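Local coordinates for tetrapyrrole methylase family protein (Chlorobaculum tepidum, PDB 3HH1) that is the N-terminal domain of an RsmI-type enzyme that probably 2'-O-methylates a cytidine ribose in 16S rRNA, using S-adenosyl-L-methionine, at residues L29-T43 / L75-A88. Sequence-based numbering, arbitrary orientation. Where two conformers were deposited one is given.
Sequences LRNAGAIACEDTRRT and LLEEGSDVALVTDA
Ala36 and Ala83 stand at the heart of a parallel pairing between strands 34-37 and 82-87, whose axes approach to 4.6 Å at 29°. Ala36 N gives a bond of 2.8 Å to Ala83 O, Val85 N bonds Ala36 O, and Ala83 N bonds Ala34 O. Before the strands, Gly33 N and Ser80 OG grip Asp81 O from opposite faces of its carbonyl plane. Ser80 OG also packs against Gly33 CA, 3.4 Å away. Beyond the pairing, water 1 donates to Val85 O and accepts a weak bond from Glu38 N.

Ile35 and Ala83 share one face of the sheet, Ala36 and Leu84 the other. On the first, Leu29 CD2 touches both Ala83 CB and Val85 CG1, 3.7 Å from each, and Ile35 CG2 also meets Val85 CG1. Val85 was modelled in two conformers; in the one described here, with CG1 anti to the carbonyl carbon (chi1 -62°), its other methyl, CG2, faces Cys37 CB and Thr43 OG1, though how closely it meets the cysteine is doubtful. On the reverse face Ala36 CB touches Leu84 CD1, and Ala34 CB lies 3.5 Å from Leu75 CD2.

The charged contact is a stack: the Asp87 carboxylate lies parallel to the Arg42 guanidinium, within 2°, with OD1 2.9 Å above its centre. No N-H points at this oxygen, so the salt bridge is purely electrostatic. A leucine in place of Arg42 would probably leave Asp87 without this countercharge. Asp39 OD1 caps helix 40-49 through Arg42 N.

In the five-stranded parallel sheet of this tetrapyrrole-methylase-type domain, strand 57-59 flanks 34-37 and strand 8-13 flanks 82-87; Met100 of helix 98-106 packs on Ala36 and Leu84, while helix 23-31 lies across the Ala83 face.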
ATOM      1  N   LEU A  29      -8.469  11.102  11.619  1.00 16.37           N
ATOM      2  CA  LEU A  29      -9.439  10.073  11.934  1.00 17.33           C
ATOM      3  C   LEU A  29     -10.614  10.657  12.715  1.00 18.10           C
ATOM      4  O   LEU A  29     -11.769  10.308  12.460  1.00 19.33           O
ATOM      5  CB  LEU A  29      -8.808   8.983  12.775  1.00 17.01           C
ATOM      6  CG  LEU A  29      -7.667   8.227  12.083  1.00 18.63           C
ATOM      7  CD1 LEU A  29      -7.068   7.248  13.091  1.00 22.33           C
ATOM      8  CD2 LEU A  29      -8.041   7.517  10.801  1.00 21.77           C
ATOM      9  N   ARG A  30     -10.308  11.555  13.655  1.00 16.47           N
ATOM     10  CA  ARG A  30     -11.352  12.102  14.516  1.00 17.19           C
ATOM     11  C   ARG A  30     -12.445  12.828  13.715  1.00 16.80           C
ATOM     12  O   ARG A  30     -13.654  12.726  14.048  1.00 16.96           O
ATOM     13  CB  ARG A  30     -10.704  13.014  15.564  1.00 17.08           C
ATOM     14  CG  ARG A  30     -11.620  13.452  16.618  1.00 19.37           C
ATOM     15  CD  ARG A  30     -10.960  14.379  17.640  1.00 22.77           C
ATOM     16  NE  ARG A  30      -9.761  13.866  18.282  1.00 22.81           N
ATOM     17  CZ  ARG A  30      -9.728  12.970  19.270  1.00 25.99           C
ATOM     18  NH1 ARG A  30      -8.561  12.621  19.778  1.00 28.37           N
ATOM     19  NH2 ARG A  30     -10.828  12.422  19.763  1.00 24.86           N
ATOM     20  N   ASN A  31     -12.024  13.586  12.699  1.00 16.53           N
ATOM     21  CA  ASN A  31     -12.930  14.443  11.945  1.00 16.28           C
ATOM     22  C   ASN A  31     -13.344  13.964  10.576  1.00 16.37           C
ATOM     23  O   ASN A  31     -13.963  14.701   9.830  1.00 15.82           O
ATOM     24  CB  ASN A  31     -12.301  15.847  11.850  1.00 16.09           C
ATOM     25  CG  ASN A  31     -12.071  16.462  13.263  1.00 17.78           C
ATOM     26  OD1 ASN A  31     -12.851  16.199  14.213  1.00 22.10           O
ATOM     27  ND2 ASN A  31     -11.021  17.270  13.398  1.00 20.02           N
ATOM     28  N   ALA A  32     -12.991  12.723  10.232  1.00 16.80           N
ATOM     29  CA  ALA A  32     -13.316  12.171   8.923  1.00 17.43           C
ATOM     30  C   ALA A  32     -14.786  11.988   8.762  1.00 17.38           C
ATOM     31  O   ALA A  32     -15.476  11.697   9.721  1.00 17.77           O
ATOM     32  CB  ALA A  32     -12.600  10.786   8.744  1.00 17.58           C
ATOM     33  N   GLY A  33     -15.278  12.103   7.531  1.00 17.91           N
ATOM     34  CA  GLY A  33     -16.693  11.836   7.267  1.00 17.99           C
ATOM     35  C   GLY A  33     -17.011  10.369   7.499  1.00 17.27           C
ATOM     36  O   GLY A  33     -18.134  10.025   7.880  1.00 17.82           O
ATOM     37  N   ALA A  34     -16.037   9.495   7.266  1.00 16.33           N
ATOM     38  CA  ALA A  34     -16.228   8.047   7.538  1.00 15.70           C
ATOM     39  C   ALA A  34     -14.860   7.460   7.612  1.00 17.17           C
ATOM     40  O   ALA A  34     -13.900   8.036   7.078  1.00 15.94           O
ATOM     41  CB  ALA A  34     -17.026   7.344   6.413  1.00 16.77           C
ATOM     42  N   ILE A  35     -14.763   6.307   8.254  1.00 16.41           N
ATOM     43  CA  ILE A  35     -13.511   5.596   8.315  1.00 17.28           C
ATOM     44  C   ILE A  35     -13.719   4.271   7.621  1.00 17.57           C
ATOM     45  O   ILE A  35     -14.659   3.554   7.960  1.00 20.00           O
ATOM     46  CB  ILE A  35     -13.072   5.436   9.774  1.00 18.29           C
ATOM     47  CG1 ILE A  35     -12.716   6.836  10.357  1.00 18.92           C
ATOM     48  CG2 ILE A  35     -11.889   4.436   9.899  1.00 18.29           C
ATOM     49  CD1 ILE A  35     -12.156   6.839  11.711  1.00 24.72           C
ATOM     50  N   ALA A  36     -12.852   3.944   6.665  1.00 18.40           N
ATOM     51  CA  ALA A  36     -12.950   2.675   5.910  1.00 18.37           C
ATOM     52  C   ALA A  36     -11.874   1.771   6.430  1.00 19.69           C
ATOM     53  O   ALA A  36     -10.730   2.213   6.677  1.00 18.60           O
ATOM     54  CB  ALA A  36     -12.747   2.925   4.427  1.00 19.25           C
ATOM     55  N   CYS A  37     -12.204   0.502   6.633  1.00 19.58           N
ATOM     56  CA  CYS A  37     -11.231  -0.365   7.231  1.00 22.31           C
ATOM     57  C   CYS A  37     -11.536  -1.776   6.848  1.00 22.97           C
ATOM     58  O   CYS A  37     -12.678  -2.114   6.555  1.00 22.62           O
ATOM     59  CB  CYS A  37     -11.234  -0.222   8.758  1.00 22.65           C
ATOM     60  SG  CYS A  37     -12.869  -0.512   9.490  1.00 32.03           S
ATOM     61  N   GLU A  38     -10.503  -2.599   6.817  1.00 23.95           N
ATOM     62  CA  GLU A  38     -10.704  -3.999   6.492  1.00 27.03           C
ATOM     63  C   GLU A  38     -10.869  -4.815   7.774  1.00 27.24           C
ATOM     64  O   GLU A  38     -11.504  -5.863   7.777  1.00 28.25           O
ATOM     65  CB  GLU A  38      -9.555  -4.487   5.591  1.00 27.41           C
ATOM     66  CG  GLU A  38      -9.830  -5.772   4.878  1.00 33.68           C
ATOM     67  CD  GLU A  38      -9.022  -6.900   5.426  1.00 38.88           C
ATOM     68  OE1 GLU A  38      -8.057  -6.617   6.186  1.00 42.80           O
ATOM     69  OE2 GLU A  38      -9.344  -8.063   5.094  1.00 43.28           O
ATOM     70  N   ASP A  39     -10.325  -4.318   8.868  1.00 28.32           N
ATOM     71  CA  ASP A  39     -10.336  -5.029  10.148  1.00 29.17           C
ATOM     72  C   ASP A  39     -11.147  -4.158  11.109  1.00 28.32           C
ATOM     73  O   ASP A  39     -10.591  -3.314  11.811  1.00 28.02           O
ATOM     74  CB  ASP A  39      -8.872  -5.243  10.595  1.00 29.39           C
ATOM     75  CG  ASP A  39      -8.734  -6.119  11.849  1.00 31.82           C
ATOM     76  OD1 ASP A  39      -9.715  -6.294  12.619  1.00 32.72           O
ATOM     77  OD2 ASP A  39      -7.604  -6.642  12.052  1.00 34.95           O
ATOM     78  N   THR A  40     -12.465  -4.340  11.124  1.00 28.10           N
ATOM     79  CA  THR A  40     -13.324  -3.476  11.918  1.00 28.19           C
ATOM     80  C   THR A  40     -13.054  -3.581  13.416  1.00 27.63           C
ATOM     81  O   THR A  40     -13.139  -2.600  14.146  1.00 26.54           O
ATOM     82  CB  THR A  40     -14.808  -3.780  11.708  1.00 29.41           C
ATOM     83  OG1 THR A  40     -15.067  -3.999  10.311  1.00 32.76           O
ATOM     84  CG2 THR A  40     -15.623  -2.630  12.202  1.00 29.82           C
ATOM     85  N   ARG A  41     -12.761  -4.787  13.880  1.00 26.91           N
ATOM     86  CA  ARG A  41     -12.507  -4.994  15.297  1.00 26.50           C
ATOM     87  C   ARG A  41     -11.278  -4.215  15.774  1.00 25.10           C
ATOM     88  O   ARG A  41     -11.326  -3.513  16.770  1.00 24.39           O
ATOM     89  CB  ARG A  41     -12.365  -6.496  15.603  1.00 26.96           C
ATOM     90  CG  ARG A  41     -12.995  -6.897  16.904  1.00 29.28           C
ATOM     91  CD  ARG A  41     -12.892  -8.417  17.161  1.00 29.78           C
ATOM     92  NE  ARG A  41     -13.834  -9.198  16.345  1.00 30.88           N
ATOM     93  CZ  ARG A  41     -13.868 -10.537  16.275  1.00 31.16           C
ATOM     94  NH1 ARG A  41     -13.004 -11.296  16.949  1.00 28.68           N
ATOM     95  NH2 ARG A  41     -14.769 -11.122  15.499  1.00 32.93           N
ATOM     96  N   ARG A  42     -10.186  -4.323  15.037  1.00 24.33           N
ATOM     97  CA  ARG A  42      -8.974  -3.601  15.358  1.00 24.74           C
ATOM     98  C   ARG A  42      -9.228  -2.078  15.266  1.00 23.72           C
ATOM     99  O   ARG A  42      -8.766  -1.283  16.120  1.00 22.26           O
ATOM    100  CB  ARG A  42      -7.843  -4.070  14.424  1.00 25.18           C
ATOM    101  CG  ARG A  42      -6.581  -3.214  14.488  1.00 28.92           C
ATOM    102  CD  ARG A  42      -5.379  -3.899  13.825  1.00 32.95           C
ATOM    103  NE  ARG A  42      -4.310  -2.926  13.565  1.00 36.91           N
ATOM    104  CZ  ARG A  42      -3.103  -3.226  13.077  1.00 37.81           C
ATOM    105  NH1 ARG A  42      -2.219  -2.253  12.862  1.00 39.59           N
ATOM    106  NH2 ARG A  42      -2.775  -4.483  12.808  1.00 36.89           N
ATOM    107  N   THR A  43     -10.007  -1.662  14.268  1.00 22.56           N
ATOM    108  CA  THR A  43     -10.269  -0.232  14.095  1.00 22.67           C
ATOM    109  C   THR A  43     -11.123   0.336  15.242  1.00 22.41           C
ATOM    110  O   THR A  43     -10.887   1.454  15.727  1.00 21.56           O
ATOM    111  CB  THR A  43     -10.913   0.054  12.721  1.00 23.16           C
ATOM    112  OG1 THR A  43     -10.026  -0.451  11.717  1.00 23.48           O
ATOM    113  CG2 THR A  43     -11.108   1.584  12.492  1.00 24.06           C
ATOM    114  N   LEU A  75     -19.284   8.983  -0.980  1.00 17.26           N
ATOM    115  CA  LEU A  75     -18.983   9.990   0.043  1.00 17.65           C
ATOM    116  C   LEU A  75     -17.956  11.029  -0.472  1.00 16.43           C
ATOM    117  O   LEU A  75     -18.125  12.218  -0.274  1.00 17.46           O
ATOM    118  CB  LEU A  75     -18.494   9.317   1.286  1.00 18.41           C
ATOM    119  CG  LEU A  75     -18.606   9.989   2.657  1.00 24.35           C
ATOM    120  CD1 LEU A  75     -19.833  10.909   2.852  1.00 28.27           C
ATOM    121  CD2 LEU A  75     -18.577   8.905   3.688  1.00 27.96           C
ATOM    122  N   LEU A  76     -16.920  10.564  -1.147  1.00 15.49           N
ATOM    123  CA  LEU A  76     -15.898  11.459  -1.731  1.00 15.65           C
ATOM    124  C   LEU A  76     -16.497  12.386  -2.797  1.00 16.16           C
ATOM    125  O   LEU A  76     -16.233  13.599  -2.822  1.00 17.39           O
ATOM    126  CB  LEU A  76     -14.784  10.617  -2.327  1.00 15.99           C
ATOM    127  CG  LEU A  76     -13.860   9.828  -1.391  1.00 16.45           C
ATOM    128  CD1 LEU A  76     -12.922   8.920  -2.185  1.00 13.43           C
ATOM    129  CD2 LEU A  76     -13.092  10.764  -0.431  1.00 16.25           C
ATOM    130  N   GLU A  77     -17.351  11.834  -3.650  1.00 16.50           N
ATOM    131  CA  GLU A  77     -18.006  12.661  -4.673  1.00 18.32           C
ATOM    132  C   GLU A  77     -18.909  13.728  -4.045  1.00 18.50           C
ATOM    133  O   GLU A  77     -19.102  14.816  -4.617  1.00 19.50           O
ATOM    134  CB  GLU A  77     -18.850  11.795  -5.596  1.00 18.57           C
ATOM    135  CG  GLU A  77     -18.081  10.804  -6.450  1.00 22.04           C
ATOM    136  CD  GLU A  77     -17.388  11.446  -7.627  1.00 28.79           C
ATOM    137  OE1 GLU A  77     -17.599  12.653  -7.852  1.00 34.43           O
ATOM    138  OE2 GLU A  77     -16.632  10.740  -8.352  1.00 31.31           O
ATOM    139  N   GLU A  78     -19.515  13.398  -2.904  1.00 18.62           N
ATOM    140  CA  GLU A  78     -20.307  14.353  -2.175  1.00 19.96           C
ATOM    141  C   GLU A  78     -19.501  15.379  -1.365  1.00 20.33           C
ATOM    142  O   GLU A  78     -20.113  16.182  -0.658  1.00 20.75           O
ATOM    143  CB  GLU A  78     -21.303  13.635  -1.256  1.00 21.20           C
ATOM    144  CG  GLU A  78     -22.354  12.779  -1.999  1.00 24.35           C
ATOM    145  CD  GLU A  78     -23.465  13.592  -2.605  1.00 32.91           C
ATOM    146  OE1 GLU A  78     -23.316  14.842  -2.703  1.00 34.77           O
ATOM    147  OE2 GLU A  78     -24.501  12.979  -2.992  1.00 36.08           O
ATOM    148  N   GLY A  79     -18.171  15.356  -1.459  1.00 20.30           N
ATOM    149  CA  GLY A  79     -17.325  16.386  -0.848  1.00 21.43           C
ATOM    150  C   GLY A  79     -16.910  16.077   0.580  1.00 21.55           C
ATOM    151  O   GLY A  79     -16.406  16.937   1.261  1.00 23.39           O
ATOM    152  N   SER A  80     -17.088  14.837   1.025  1.00 20.76           N
ATOM    153  CA  SER A  80     -16.697  14.439   2.360  1.00 21.42           C
ATOM    154  C   SER A  80     -15.360  13.713   2.308  1.00 20.15           C
ATOM    155  O   SER A  80     -15.168  12.839   1.455  1.00 21.19           O
ATOM    156  CB  SER A  80     -17.741  13.497   2.924  1.00 21.56           C
ATOM    157  OG  SER A  80     -17.397  13.070   4.209  1.00 24.68           O
ATOM    158  N   ASP A  81     -14.443  14.034   3.209  1.00 18.81           N
ATOM    159  CA  ASP A  81     -13.265  13.203   3.356  1.00 18.96           C
ATOM    160  C   ASP A  81     -13.592  11.839   3.929  1.00 17.72           C
ATOM    161  O   ASP A  81     -14.574  11.670   4.662  1.00 20.52           O
ATOM    162  CB  ASP A  81     -12.257  13.908   4.230  1.00 19.64           C
ATOM    163  CG  ASP A  81     -11.945  15.291   3.728  1.00 23.21           C
ATOM    164  OD1 ASP A  81     -12.176  15.552   2.506  1.00 29.88           O
ATOM    165  OD2 ASP A  81     -11.484  16.130   4.550  1.00 26.90           O
ATOM    166  N   VAL A  82     -12.753  10.878   3.601  1.00 17.45           N
ATOM    167  CA  VAL A  82     -12.827   9.535   4.154  1.00 16.62           C
ATOM    168  C   VAL A  82     -11.421   9.143   4.569  1.00 16.69           C
ATOM    169  O   VAL A  82     -10.492   9.479   3.856  1.00 15.00           O
ATOM    170  CB  VAL A  82     -13.355   8.538   3.088  1.00 16.66           C
ATOM    171  CG1 VAL A  82     -13.289   7.095   3.596  1.00 14.75           C
ATOM    172  CG2 VAL A  82     -14.784   8.899   2.679  1.00 17.56           C
ATOM    173  N   ALA A  83     -11.268   8.439   5.704  1.00 15.59           N
ATOM    174  CA  ALA A  83      -9.972   7.970   6.133  1.00 16.09           C
ATOM    175  C   ALA A  83      -9.947   6.459   5.968  1.00 15.23           C
ATOM    176  O   ALA A  83     -10.826   5.799   6.474  1.00 16.80           O
ATOM    177  CB  ALA A  83      -9.699   8.351   7.611  1.00 16.05           C
ATOM    178  N   LEU A  84      -8.999   5.951   5.203  1.00 16.96           N
ATOM    179  CA  LEU A  84      -8.777   4.501   5.085  1.00 16.95           C
ATOM    180  C   LEU A  84      -7.647   4.150   6.064  1.00 16.99           C
ATOM    181  O   LEU A  84      -6.555   4.693   5.972  1.00 15.92           O
ATOM    182  CB  LEU A  84      -8.372   4.156   3.642  1.00 17.32           C
ATOM    183  CG  LEU A  84      -7.927   2.719   3.376  1.00 19.06           C
ATOM    184  CD1 LEU A  84      -9.000   1.757   3.757  1.00 20.42           C
ATOM    185  CD2 LEU A  84      -7.604   2.641   1.880  1.00 23.16           C
ATOM    186  N   VAL A  85      -7.934   3.263   7.012  0.50 17.38           N
ATOM    187  CA  VAL A  85      -6.918   2.833   7.929  0.50 18.56           C
ATOM    188  C   VAL A  85      -6.271   1.583   7.354  0.50 19.97           C
ATOM    189  O   VAL A  85      -6.917   0.740   6.736  0.50 18.99           O
ATOM    190  CB  VAL A  85      -7.464   2.593   9.341  0.50 18.88           C
ATOM    191  CG1 VAL A  85      -8.020   3.913   9.907  0.50 18.36           C
ATOM    192  CG2 VAL A  85      -8.509   1.538   9.321  0.50 19.69           C
ATOM    193  N   THR A  86      -4.968   1.509   7.518  1.00 21.48           N
ATOM    194  CA  THR A  86      -4.222   0.344   7.131  1.00 24.49           C
ATOM    195  C   THR A  86      -3.296   0.069   8.284  1.00 25.95           C
ATOM    196  O   THR A  86      -3.134   0.906   9.170  1.00 25.96           O
ATOM    197  CB  THR A  86      -3.426   0.549   5.811  1.00 25.98           C
ATOM    198  OG1 THR A  86      -2.457   1.595   5.974  1.00 29.51           O
ATOM    199  CG2 THR A  86      -4.377   0.894   4.648  1.00 28.25           C
ATOM    200  N   ASP A  87      -2.718  -1.115   8.313  1.00 27.77           N
ATOM    201  CA  ASP A  87      -1.685  -1.426   9.331  1.00 28.88           C
ATOM    202  C   ASP A  87      -0.358  -0.760   8.986  1.00 28.81           C
ATOM    203  O   ASP A  87       0.069  -0.787   7.826  1.00 28.88           O
ATOM    204  CB  ASP A  87      -1.461  -2.913   9.435  1.00 29.42           C
ATOM    205  CG  ASP A  87      -2.740  -3.695   9.752  1.00 33.92           C
ATOM    206  OD1 ASP A  87      -3.745  -3.092  10.203  1.00 37.01           O
ATOM    207  OD2 ASP A  87      -2.723  -4.948   9.574  1.00 38.56           O
ATOM    208  N   ALA A  88       0.311  -0.202  10.000  1.00 28.65           N
ATOM    209  CA  ALA A  88       1.580   0.537   9.823  1.00 28.63           C
ATOM    210  C   ALA A  88       2.725  -0.328   9.301  1.00 28.57           C
ATOM    211  O   ALA A  88       3.591   0.153   8.529  1.00 29.76           O
ATOM    212  CB  ALA A  88       2.006   1.136  11.152  1.00 29.15           C
TER
HETATM  213  O   HOH W   1      -7.941  -1.547   5.535  1.00 36.21           O
HETATM  214  O   HOH W   2      -8.085  -1.935   8.621  1.00 33.27           O